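Local coordinates for protein DNA-entry nuclease inhibitor (Bacillus subtilis subsp. subtilis, PDB 4MQD) that inhibits the DNA-entry nuclease and plays a role in competence, as a subunit of the complex that governs binding and entry of donor DNA, at residues S14-K25 with H84-I95; D108-V116 with T127-V135. One frame throughout, in Å; residues are numbered along the deposited sequence.

Contact 1: S14-K25 with H84-I95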
loop_
_atom_site.group_PDB
_atom_site.type_symbol
_atom_site.label_atom_id
_atom_site.label_comp_id
_atom_site.label_asym_id
_atom_site.label_seq_id
_atom_site.Cartn_x
_atom_site.Cartn_y
_atom_site.Cartn_z
ATOM N N SER A 14 9.016 -8.381 20.238
ATOM C CA SER A 14 9.617 -7.267 20.970
ATOM C C SER A 14 10.918 -6.850 20.296
ATOM O O SER A 14 11.879 -7.618 20.269
ATOM C CB SER A 14 9.881 -7.652 22.427
ATOM O OG SER A 14 8.664 -7.852 23.122
ATOM N N ILE A 15 10.939 -5.639 19.745
ATOM C CA ILE A 15 12.125 -5.113 19.075
ATOM C C ILE A 15 13.077 -4.498 20.094
ATOM O O ILE A 15 12.669 -3.690 20.926
ATOM C CB ILE A 15 11.767 -4.029 18.032
ATOM C CG1 ILE A 15 10.763 -4.567 17.001
ATOM C CG2 ILE A 15 13.027 -3.494 17.352
ATOM C CD1 ILE A 15 11.188 -5.847 16.315
ATOM N N SER A 16 14.345 -4.888 20.017
ATOM C CA SER A 16 15.402 -4.265 20.805
ATOM C C SER A 16 16.492 -3.754 19.876
ATOM O O SER A 16 16.718 -4.311 18.800
ATOM C CB SER A 16 15.989 -5.258 21.806
ATOM O OG SER A 16 15.071 -5.529 22.847
ATOM N N TYR A 17 17.153 -2.678 20.297
ATOM C CA TYR A 17 18.257 -2.086 19.546
ATOM C C TYR A 17 17.894 -1.764 18.090
ATOM O O TYR A 17 18.719 -1.910 17.185
ATOM C CB TYR A 17 19.488 -2.994 19.625
ATOM C CG TYR A 17 19.883 -3.321 21.049
ATOM C CD1 TYR A 17 20.583 -2.404 21.824
ATOM C CD2 TYR A 17 19.539 -4.540 21.627
ATOM C CE1 TYR A 17 20.940 -2.695 23.130
ATOM C CE2 TYR A 17 19.893 -4.841 22.933
ATOM C CZ TYR A 17 20.595 -3.915 23.679
ATOM O OH TYR A 17 20.951 -4.206 24.976
ATOM N N HIS A 18 16.651 -1.324 17.887
ATOM C CA HIS A 18 16.173 -0.836 16.593
ATOM C C HIS A 18 16.466 -1.771 15.419
ATOM O O HIS A 18 16.844 -1.315 14.338
ATOM C CB HIS A 18 16.765 0.549 16.316
ATOM C CG HIS A 18 16.465 1.552 17.384
ATOM N ND1 HIS A 18 17.270 1.724 18.488
ATOM C CD2 HIS A 18 15.440 2.425 17.523
ATOM C CE1 HIS A 18 16.758 2.666 19.259
ATOM N NE2 HIS A 18 15.648 3.107 18.696
ATOM N N GLN A 19 16.285 -3.073 15.628
ATOM C CA GLN A 19 16.543 -4.046 14.571
ATOM C C GLN A 19 15.845 -5.387 14.793
ATOM O O GLN A 19 15.483 -5.745 15.916
ATOM C CB GLN A 19 18.053 -4.279 14.416
ATOM C CG GLN A 19 18.668 -5.198 15.465
ATOM C CD GLN A 19 20.184 -5.146 15.475
ATOM O OE1 GLN A 19 20.853 -5.973 14.848
ATOM N NE2 GLN A 19 20.738 -4.159 16.176
ATOM N N PHE A 20 15.651 -6.105 13.691
ATOM C CA PHE A 20 15.313 -7.523 13.716
ATOM C C PHE A 20 16.005 -8.171 12.521
ATOM O O PHE A 20 16.329 -7.490 11.544
ATOM C CB PHE A 20 13.797 -7.748 13.675
ATOM C CG PHE A 20 13.126 -7.183 12.456
ATOM C CD1 PHE A 20 12.996 -7.945 11.302
ATOM C CD2 PHE A 20 12.612 -5.895 12.465
ATOM C CE1 PHE A 20 12.373 -7.429 10.178
ATOM C CE2 PHE A 20 11.988 -5.373 11.344
ATOM C CZ PHE A 20 11.869 -6.141 10.199
ATOM N N THR A 21 16.227 -9.478 12.600
ATOM C CA THR A 21 17.087 -10.158 11.641
ATOM C C THR A 21 16.435 -11.397 11.050
ATOM O O THR A 21 15.886 -12.227 11.774
ATOM C CB THR A 21 18.424 -10.546 12.302
ATOM O OG1 THR A 21 19.055 -9.365 12.812
ATOM C CG2 THR A 21 19.360 -11.229 11.306
ATOM N N VAL A 22 16.504 -11.499 9.725
ATOM C CA VAL A 22 16.044 -12.671 8.991
ATOM C C VAL A 22 17.265 -13.529 8.688
ATOM O O VAL A 22 18.229 -13.039 8.097
ATOM C CB VAL A 22 15.362 -12.270 7.667
ATOM C CG1 VAL A 22 14.835 -13.500 6.934
ATOM C CG2 VAL A 22 14.248 -11.261 7.926
ATOM N N PHE A 23 17.232 -14.798 9.091
ATOM C CA PHE A 23 18.395 -15.677 8.931
ATOM C C PHE A 23 18.034 -17.139 8.678
ATOM O O PHE A 23 16.875 -17.543 8.802
ATOM C CB PHE A 23 19.332 -15.550 10.141
ATOM C CG PHE A 23 18.677 -15.843 11.464
ATOM C CD1 PHE A 23 17.877 -14.892 12.085
ATOM C CD2 PHE A 23 18.890 -17.054 12.107
ATOM C CE1 PHE A 23 17.286 -15.151 13.310
ATOM C CE2 PHE A 23 18.303 -17.319 13.333
ATOM C CZ PHE A 23 17.500 -16.365 13.936
ATOM N N GLN A 24 19.048 -17.921 8.316
ATOM C CA GLN A 24 18.863 -19.317 7.929
ATOM C C GLN A 24 18.446 -20.171 9.123
ATOM O O GLN A 24 18.750 -19.838 10.268
ATOM C CB GLN A 24 20.148 -19.885 7.311
ATOM C CG GLN A 24 20.723 -19.082 6.147
ATOM C CD GLN A 24 19.723 -18.838 5.028
ATOM O OE1 GLN A 24 18.983 -19.739 4.633
ATOM N NE2 GLN A 24 19.709 -17.617 4.502
ATOM N N LYS A 25 17.756 -21.273 8.836
ATOM C CA LYS A 25 17.220 -22.173 9.866
ATOM C C LYS A 25 18.264 -22.578 10.910
ATOM O O LYS A 25 17.975 -22.584 12.109
ATOM C CB LYS A 25 16.640 -23.440 9.220
ATOM C CG LYS A 25 15.822 -24.309 10.170
ATOM C CD LYS A 25 15.957 -25.796 9.865
ATOM C CE LYS A 25 15.175 -26.206 8.627
ATOM N NZ LYS A 25 13.702 -26.190 8.844
ATOM N N HIS A 84 19.114 -15.487 -0.277
ATOM C CA HIS A 84 19.183 -16.898 -0.628
ATOM C C HIS A 84 18.863 -17.745 0.593
ATOM O O HIS A 84 19.416 -17.526 1.670
ATOM C CB HIS A 84 20.573 -17.250 -1.159
ATOM C CG HIS A 84 20.744 -18.701 -1.483
ATOM N ND1 HIS A 84 20.247 -19.270 -2.635
ATOM C CD2 HIS A 84 21.356 -19.700 -0.804
ATOM C CE1 HIS A 84 20.544 -20.558 -2.652
ATOM N NE2 HIS A 84 21.218 -20.844 -1.553
ATOM N N VAL A 85 17.964 -18.706 0.414
ATOM C CA VAL A 85 17.603 -19.641 1.471
ATOM C C VAL A 85 18.377 -20.937 1.246
ATOM O O VAL A 85 18.154 -21.635 0.258
ATOM C CB VAL A 85 16.085 -19.914 1.477
ATOM C CG1 VAL A 85 15.718 -20.923 2.557
ATOM C CG2 VAL A 85 15.315 -18.616 1.673
ATOM N N THR A 86 19.293 -21.244 2.162
ATOM C CA THR A 86 20.173 -22.404 2.023
ATOM C C THR A 86 19.436 -23.719 2.267
ATOM O O THR A 86 19.621 -24.683 1.526
ATOM C CB THR A 86 21.372 -22.321 2.989
ATOM O OG1 THR A 86 20.899 -22.200 4.336
ATOM C CG2 THR A 86 22.248 -21.125 2.652
ATOM N N GLU A 87 18.611 -23.750 3.313
ATOM C CA GLU A 87 17.832 -24.938 3.665
ATOM C C GLU A 87 16.375 -24.549 3.909
ATOM O O GLU A 87 16.088 -23.422 4.309
ATOM C CB GLU A 87 18.426 -25.607 4.910
ATOM C CG GLU A 87 18.199 -27.111 4.995
ATOM C CD GLU A 87 19.178 -27.916 4.153
ATOM O OE1 GLU A 87 19.523 -27.480 3.033
ATOM O OE2 GLU A 87 19.601 -28.998 4.613
ATOM N N ASN A 88 15.461 -25.486 3.665
ATOM C CA ASN A 88 14.024 -25.213 3.754
ATOM C C ASN A 88 13.611 -24.685 5.132
ATOM O O ASN A 88 13.404 -25.462 6.067
ATOM C CB ASN A 88 13.223 -26.473 3.398
ATOM C CG ASN A 88 11.763 -26.179 3.095
ATOM O OD1 ASN A 88 11.232 -25.131 3.466
ATOM N ND2 ASN A 88 11.106 -27.111 2.414
ATOM N N GLY A 89 13.501 -23.360 5.244
ATOM C CA GLY A 89 13.101 -22.702 6.491
ATOM C C GLY A 89 13.980 -21.515 6.855
ATOM O O GLY A 89 15.177 -21.505 6.566
ATOM N N ILE A 90 13.376 -20.513 7.492
ATOM C CA ILE A 90 14.099 -19.342 7.991
ATOM C C ILE A 90 13.606 -18.954 9.381
ATOM O O ILE A 90 12.573 -19.443 9.837
ATOM C CB ILE A 90 13.931 -18.120 7.064
ATOM C CG1 ILE A 90 12.450 -17.752 6.909
ATOM C CG2 ILE A 90 14.556 -18.395 5.705
ATOM C CD1 ILE A 90 12.219 -16.371 6.340
ATOM N N HIS A 91 14.352 -18.074 10.044
ATOM C CA HIS A 91 13.928 -17.494 11.315
ATOM C C HIS A 91 13.907 -15.976 11.228
ATOM O O HIS A 91 14.613 -15.381 10.416
ATOM C CB HIS A 91 14.870 -17.898 12.449
ATOM C CG HIS A 91 14.890 -19.366 12.733
ATOM N ND1 HIS A 91 13.765 -20.069 13.105
ATOM C CD2 HIS A 91 15.907 -20.260 12.721
ATOM C CE1 HIS A 91 14.085 -21.337 13.297
ATOM N NE2 HIS A 91 15.379 -21.478 13.071
ATOM N N ILE A 92 13.083 -15.361 12.070
ATOM C CA ILE A 92 13.111 -13.918 12.278
ATOM C C ILE A 92 13.168 -13.676 13.779
ATOM O O ILE A 92 12.443 -14.315 14.544
ATOM C CB ILE A 92 11.886 -13.212 11.665
ATOM C CG1 ILE A 92 11.824 -13.491 10.158
ATOM C CG2 ILE A 92 11.947 -11.715 11.947
ATOM C CD1 ILE A 92 10.684 -12.803 9.434
ATOM N N GLU A 93 14.040 -12.764 14.198
ATOM C CA GLU A 93 14.290 -12.548 15.616
ATOM C C GLU A 93 14.978 -11.209 15.868
ATOM O O GLU A 93 15.782 -10.749 15.056
ATOM C CB GLU A 93 15.159 -13.687 16.167
ATOM C CG GLU A 93 15.211 -13.757 17.686
ATOM C CD GLU A 93 16.046 -14.911 18.209
ATOM O OE1 GLU A 93 16.312 -15.868 17.450
ATOM O OE2 GLU A 93 16.436 -14.859 19.395
ATOM N N SER A 94 14.636 -10.584 16.991
ATOM C CA SER A 94 15.359 -9.420 17.489
ATOM C C SER A 94 16.179 -9.874 18.693
ATOM O O SER A 94 16.145 -11.045 19.064
ATOM C CB SER A 94 14.390 -8.303 17.880
ATOM O OG SER A 94 15.086 -7.101 18.164
ATOM N N ILE A 95 16.911 -8.954 19.305
ATOM C CA ILE A 95 17.809 -9.310 20.399
ATOM C C ILE A 95 17.013 -9.669 21.662
ATOM O O ILE A 95 16.292 -8.835 22.213
ATOM C CB ILE A 95 18.838 -8.191 20.653
ATOM C CG1 ILE A 95 19.759 -8.071 19.430
ATOM C CG2 ILE A 95 19.664 -8.476 21.901
ATOM C CD1 ILE A 95 20.371 -6.705 19.237
HETATM O O HOH W 1 13.693 -7.698 22.394
HETATM O O HOH W 2 18.008 -22.103 5.954
#
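The side chain of Gln24 reaches across to Thr86 and His84, where strand 77-85 ends. Gln24 CB and CG pass Thr86 OG1, CG at 3.6 Å. The chain bends at chi2 (-54°), which carries the amide to the backbone of 84-86. Gln24 CD sits 3.6 Å from both His84 O and Thr86 OG1. At the tip, Gln24 OE1 accepts Thr86 N at 2.9 Å, the donor standing above the carbonyl plane. A water beside OE1 accepts from Lys25 N. NE2 makes a weak bond to His84 O and a further one to Gly48 O, so both ends of the amide are held.

Next to it, Lys25 NZ donates to Asn88 O at 2.9 Å. On the face with Thr21, the ring of Phe23 receives His91 CB over one face, 3.7 Å from the ring centroid, while Glu93 CB lies at its edge. Glu93 OE1 itself pairs with Arg99. On the other face, Val22 CG2 lies alongside Ile92 CG1.

At the far end Ser94 OG links two parts of the 14-25 chain. Ser94 OG accepts Ser16 N at 3.0 Å, nearly straight, and donates to Gln19 O at 2.7 Å. Between these ends, paired backbone bonds join Thr21 to Glu93 and Phe23 to His91. This is the regular register of neighbouring antiparallel strands, 19-24 and 90-93, inside a five-stranded sheet with 49-53 and 100-102 beyond them.

Contact 2: D108-V116 with T127-V135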
loop_
_atom_site.group_PDB
_atom_site.type_symbol
_atom_site.label_atom_id
_atom_site.label_comp_id
_atom_site.label_asym_id
_atom_site.label_seq_id
_atom_site.Cartn_x
_atom_site.Cartn_y
_atom_site.Cartn_z
ATOM N N ASP A 108 16.463 -18.603 -4.308
ATOM C CA ASP A 108 16.733 -17.170 -4.290
ATOM C C ASP A 108 15.430 -16.384 -4.246
ATOM O O ASP A 108 14.415 -16.808 -4.807
ATOM C CB ASP A 108 17.538 -16.768 -5.527
ATOM C CG ASP A 108 18.866 -17.494 -5.621
ATOM O OD1 ASP A 108 19.556 -17.615 -4.587
ATOM O OD2 ASP A 108 19.222 -17.939 -6.730
ATOM N N TYR A 109 15.466 -15.241 -3.567
ATOM C CA TYR A 109 14.297 -14.383 -3.429
ATOM C C TYR A 109 14.686 -12.915 -3.506
ATOM O O TYR A 109 15.843 -12.557 -3.288
ATOM C CB TYR A 109 13.610 -14.626 -2.082
ATOM C CG TYR A 109 13.101 -16.034 -1.862
ATOM C CD1 TYR A 109 13.945 -17.033 -1.384
ATOM C CD2 TYR A 109 11.773 -16.360 -2.107
ATOM C CE1 TYR A 109 13.483 -18.322 -1.173
ATOM C CE2 TYR A 109 11.302 -17.646 -1.897
ATOM C CZ TYR A 109 12.159 -18.622 -1.429
ATOM O OH TYR A 109 11.695 -19.901 -1.216
ATOM N N GLN A 110 13.708 -12.074 -3.831
ATOM C CA GLN A 110 13.810 -10.637 -3.607
ATOM C C GLN A 110 12.994 -10.322 -2.362
ATOM O O GLN A 110 11.761 -10.259 -2.411
ATOM C CB GLN A 110 13.293 -9.842 -4.808
ATOM C CG GLN A 110 14.255 -9.803 -5.988
ATOM C CD GLN A 110 15.548 -9.061 -5.686
ATOM O OE1 GLN A 110 15.626 -8.263 -4.749
ATOM N NE2 GLN A 110 16.573 -9.323 -6.486
ATOM N N LEU A 111 13.696 -10.153 -1.244
ATOM C CA LEU A 111 13.064 -9.919 0.045
ATOM C C LEU A 111 12.815 -8.428 0.239
ATOM O O LEU A 111 13.761 -7.638 0.282
ATOM C CB LEU A 111 13.953 -10.454 1.169
ATOM C CG LEU A 111 13.309 -10.584 2.551
ATOM C CD1 LEU A 111 12.264 -11.691 2.557
ATOM C CD2 LEU A 111 14.369 -10.843 3.610
ATOM N N THR A 112 11.543 -8.053 0.349
ATOM C CA THR A 112 11.157 -6.662 0.557
ATOM C C THR A 112 10.579 -6.472 1.956
ATOM O O THR A 112 9.785 -7.290 2.417
ATOM C CB THR A 112 10.125 -6.205 -0.491
ATOM O OG1 THR A 112 10.689 -6.333 -1.802
ATOM C CG2 THR A 112 9.717 -4.752 -0.263
ATOM N N CYS A 113 10.989 -5.395 2.623
ATOM C CA CYS A 113 10.484 -5.054 3.951
ATOM C C CYS A 113 9.870 -3.655 3.949
ATOM O O CYS A 113 10.561 -2.668 3.682
ATOM C CB CYS A 113 11.606 -5.120 4.989
ATOM S SG CYS A 113 11.083 -4.728 6.680
ATOM N N TRP A 114 8.574 -3.579 4.241
ATOM C CA TRP A 114 7.885 -2.301 4.384
ATOM C C TRP A 114 7.752 -1.961 5.860
ATOM O O TRP A 114 7.293 -2.793 6.649
ATOM C CB TRP A 114 6.484 -2.352 3.772
ATOM C CG TRP A 114 6.431 -2.426 2.280
ATOM C CD1 TRP A 114 6.367 -1.377 1.408
ATOM C CD2 TRP A 114 6.391 -3.612 1.484
ATOM N NE1 TRP A 114 6.306 -1.839 0.115
ATOM C CE2 TRP A 114 6.317 -3.208 0.134
ATOM C CE3 TRP A 114 6.417 -4.978 1.782
ATOM C CZ2 TRP A 114 6.270 -4.124 -0.920
ATOM C CZ3 TRP A 114 6.369 -5.887 0.736
ATOM C CH2 TRP A 114 6.298 -5.456 -0.598
ATOM N N THR A 115 8.141 -0.742 6.227
ATOM C CA THR A 115 7.943 -0.239 7.584
ATOM C C THR A 115 6.610 0.502 7.662
ATOM O O THR A 115 6.433 1.537 7.017
ATOM C CB THR A 115 9.080 0.712 8.006
ATOM O OG1 THR A 115 10.327 0.006 7.980
ATOM C CG2 THR A 115 8.842 1.258 9.410
ATOM N N VAL A 116 5.682 -0.041 8.448
ATOM C CA VAL A 116 4.355 0.546 8.638
ATOM C C VAL A 116 4.179 0.924 10.112
ATOM O O VAL A 116 3.835 0.071 10.934
ATOM C CB VAL A 116 3.240 -0.439 8.220
ATOM C CG1 VAL A 116 1.874 0.238 8.274
ATOM C CG2 VAL A 116 3.515 -0.994 6.828
ATOM N N THR A 127 4.340 -2.116 12.429
ATOM C CA THR A 127 4.151 -3.325 11.646
ATOM C C THR A 127 5.195 -3.395 10.543
ATOM O O THR A 127 5.438 -2.410 9.841
ATOM C CB THR A 127 2.736 -3.364 11.037
ATOM O OG1 THR A 127 1.765 -3.249 12.086
ATOM C CG2 THR A 127 2.502 -4.663 10.269
ATOM N N TYR A 128 5.816 -4.562 10.405
ATOM C CA TYR A 128 6.830 -4.784 9.383
ATOM C C TYR A 128 6.382 -5.901 8.449
ATOM O O TYR A 128 6.284 -7.062 8.853
ATOM C CB TYR A 128 8.176 -5.087 10.037
ATOM C CG TYR A 128 8.692 -3.904 10.823
ATOM C CD1 TYR A 128 9.458 -2.919 10.209
ATOM C CD2 TYR A 128 8.378 -3.746 12.171
ATOM C CE1 TYR A 128 9.915 -1.820 10.919
ATOM C CE2 TYR A 128 8.831 -2.650 12.889
ATOM C CZ TYR A 128 9.599 -1.692 12.258
ATOM O OH TYR A 128 10.050 -0.603 12.961
ATOM N N ILE A 129 6.078 -5.526 7.208
ATOM C CA ILE A 129 5.605 -6.469 6.201
ATOM C C ILE A 129 6.804 -6.966 5.409
ATOM O O ILE A 129 7.566 -6.166 4.864
ATOM C CB ILE A 129 4.575 -5.829 5.245
ATOM C CG1 ILE A 129 3.382 -5.281 6.039
ATOM C CG2 ILE A 129 4.108 -6.845 4.206
ATOM C CD1 ILE A 129 2.387 -4.498 5.206
ATOM N N ILE A 130 6.964 -8.286 5.356
ATOM C CA ILE A 130 8.107 -8.909 4.700
ATOM C C ILE A 130 7.622 -9.853 3.599
ATOM O O ILE A 130 7.044 -10.903 3.889
ATOM C CB ILE A 130 8.979 -9.673 5.717
ATOM C CG1 ILE A 130 9.426 -8.732 6.844
ATOM C CG2 ILE A 130 10.194 -10.282 5.028
ATOM C CD1 ILE A 130 10.047 -9.435 8.030
ATOM N N ASP A 131 7.858 -9.474 2.344
ATOM C CA ASP A 131 7.433 -10.268 1.192
ATOM C C ASP A 131 8.642 -10.897 0.503
ATOM O O ASP A 131 9.510 -10.191 -0.022
ATOM C CB ASP A 131 6.649 -9.397 0.202
ATOM C CG ASP A 131 6.061 -10.193 -0.969
ATOM O OD1 ASP A 131 5.805 -11.410 -0.829
ATOM O OD2 ASP A 131 5.839 -9.582 -2.038
ATOM N N ALA A 132 8.692 -12.226 0.522
ATOM C CA ALA A 132 9.695 -12.979 -0.217
ATOM C C ALA A 132 9.138 -13.297 -1.602
ATOM O O ALA A 132 8.188 -14.069 -1.727
ATOM C CB ALA A 132 10.054 -14.259 0.522
ATOM N N VAL A 133 9.722 -12.689 -2.633
ATOM C CA VAL A 133 9.323 -12.943 -4.016
ATOM C C VAL A 133 10.330 -13.889 -4.664
ATOM O O VAL A 133 11.524 -13.600 -4.689
ATOM C CB VAL A 133 9.244 -11.637 -4.829
ATOM C CG1 VAL A 133 8.789 -11.920 -6.258
ATOM C CG2 VAL A 133 8.306 -10.647 -4.148
ATOM N N SER A 134 9.840 -15.009 -5.194
ATOM C CA SER A 134 10.702 -16.051 -5.759
ATOM C C SER A 134 11.455 -15.579 -6.999
ATOM O O SER A 134 10.882 -14.922 -7.868
ATOM C CB SER A 134 9.877 -17.289 -6.118
ATOM O OG SER A 134 9.245 -17.828 -4.974
ATOM N N VAL A 135 12.742 -15.917 -7.064
ATOM C CA VAL A 135 13.586 -15.625 -8.225
ATOM C C VAL A 135 14.534 -16.796 -8.471
ATOM O O VAL A 135 14.111 -17.952 -8.517
ATOM C CB VAL A 135 14.414 -14.338 -8.020
ATOM C CG1 VAL A 135 15.339 -14.095 -9.209
ATOM C CG2 VAL A 135 13.496 -13.141 -7.798
HETATM O O HOH W 3 10.614 -20.434 -3.598
#
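Trp114 and Asp131 stand side by side on one face of the strand pair and point the same way. Asp131 CB meets the six-membered ring at its edge, in plane, 3.6 Å from Trp114 CZ3. The carboxylate is turned only 21° from the indole plane, and its OD1 is bonded to Ser68 N. Thr112 CG2, from the same strand as the indole, covers one indole face. Ile129 crosses the indole at a slant, with CG2 3.8 Å from Trp114 CE3. Its other branch ends in CD1, which packs on Val116 CG2.

The opposite face carries Tyr109, Leu111, Cys113 and Thr115, with Tyr128, Ile130 and Ala132 across from them. Tyr128 and Thr115 run alongside each other. Thr115 OG1 lies near the ring plane at the edge, 3.5 Å from Tyr128 CE1. Thr115 CG2 is 3.6 Å from Tyr128 CE1. Tyr128 CG and Thr115 OG1 both lie beside their own backbone N (chi1 -65° and -61°), which sends ring and hydroxyl the same way and brings OG1 to the ring edge. The phenol OH bonds Gln55 N, and Phe20 meets the ring edge-to-face. With an alanine in place of Tyr128, Gln55 N is likely to lose its phenol acceptor and a gap to be left beside Thr115 and Phe20. Further along, Leu111 CD1 touches Ile130 CG2 at 3.5 Å and also packs on Ala132 CB. Tyr109 CD2 lies 3.8 Å from Ala132 CB. Tyr109 OH bonds Pro105 O and shares a water with Ser134 OG.

Backbone bonds pair the strands from Val116 and Thr127 to Gln110 and Val133, and one more runs from Val135 N to Asp108 O. The pair is a long antiparallel beta hairpin within a mixed five-stranded sheet.

How the contacts relate
The centres of contacts 1 and 2 lie about 13 Å apart. Along the chain they come in series, 14-25 and 84-95 before 108-116 and 127-135. Contact 1 joins strands 19-24 and 90-93 of the antiparallel sheet. Contact 2 joins strands 107-116 and 127-134 of the mixed sheet. The segment 84-95 begins on strand 77-85, which neighbours 107-116 in the mixed sheet, and so passes from one sheet to the other. His84 ND1 and Asp108 OD1 probably hydrogen-bond there, and Val85 packs on Tyr109. Between the sheets, Ile92 meets Ile130. The two contacts thus share an apolar interior between the two sheets.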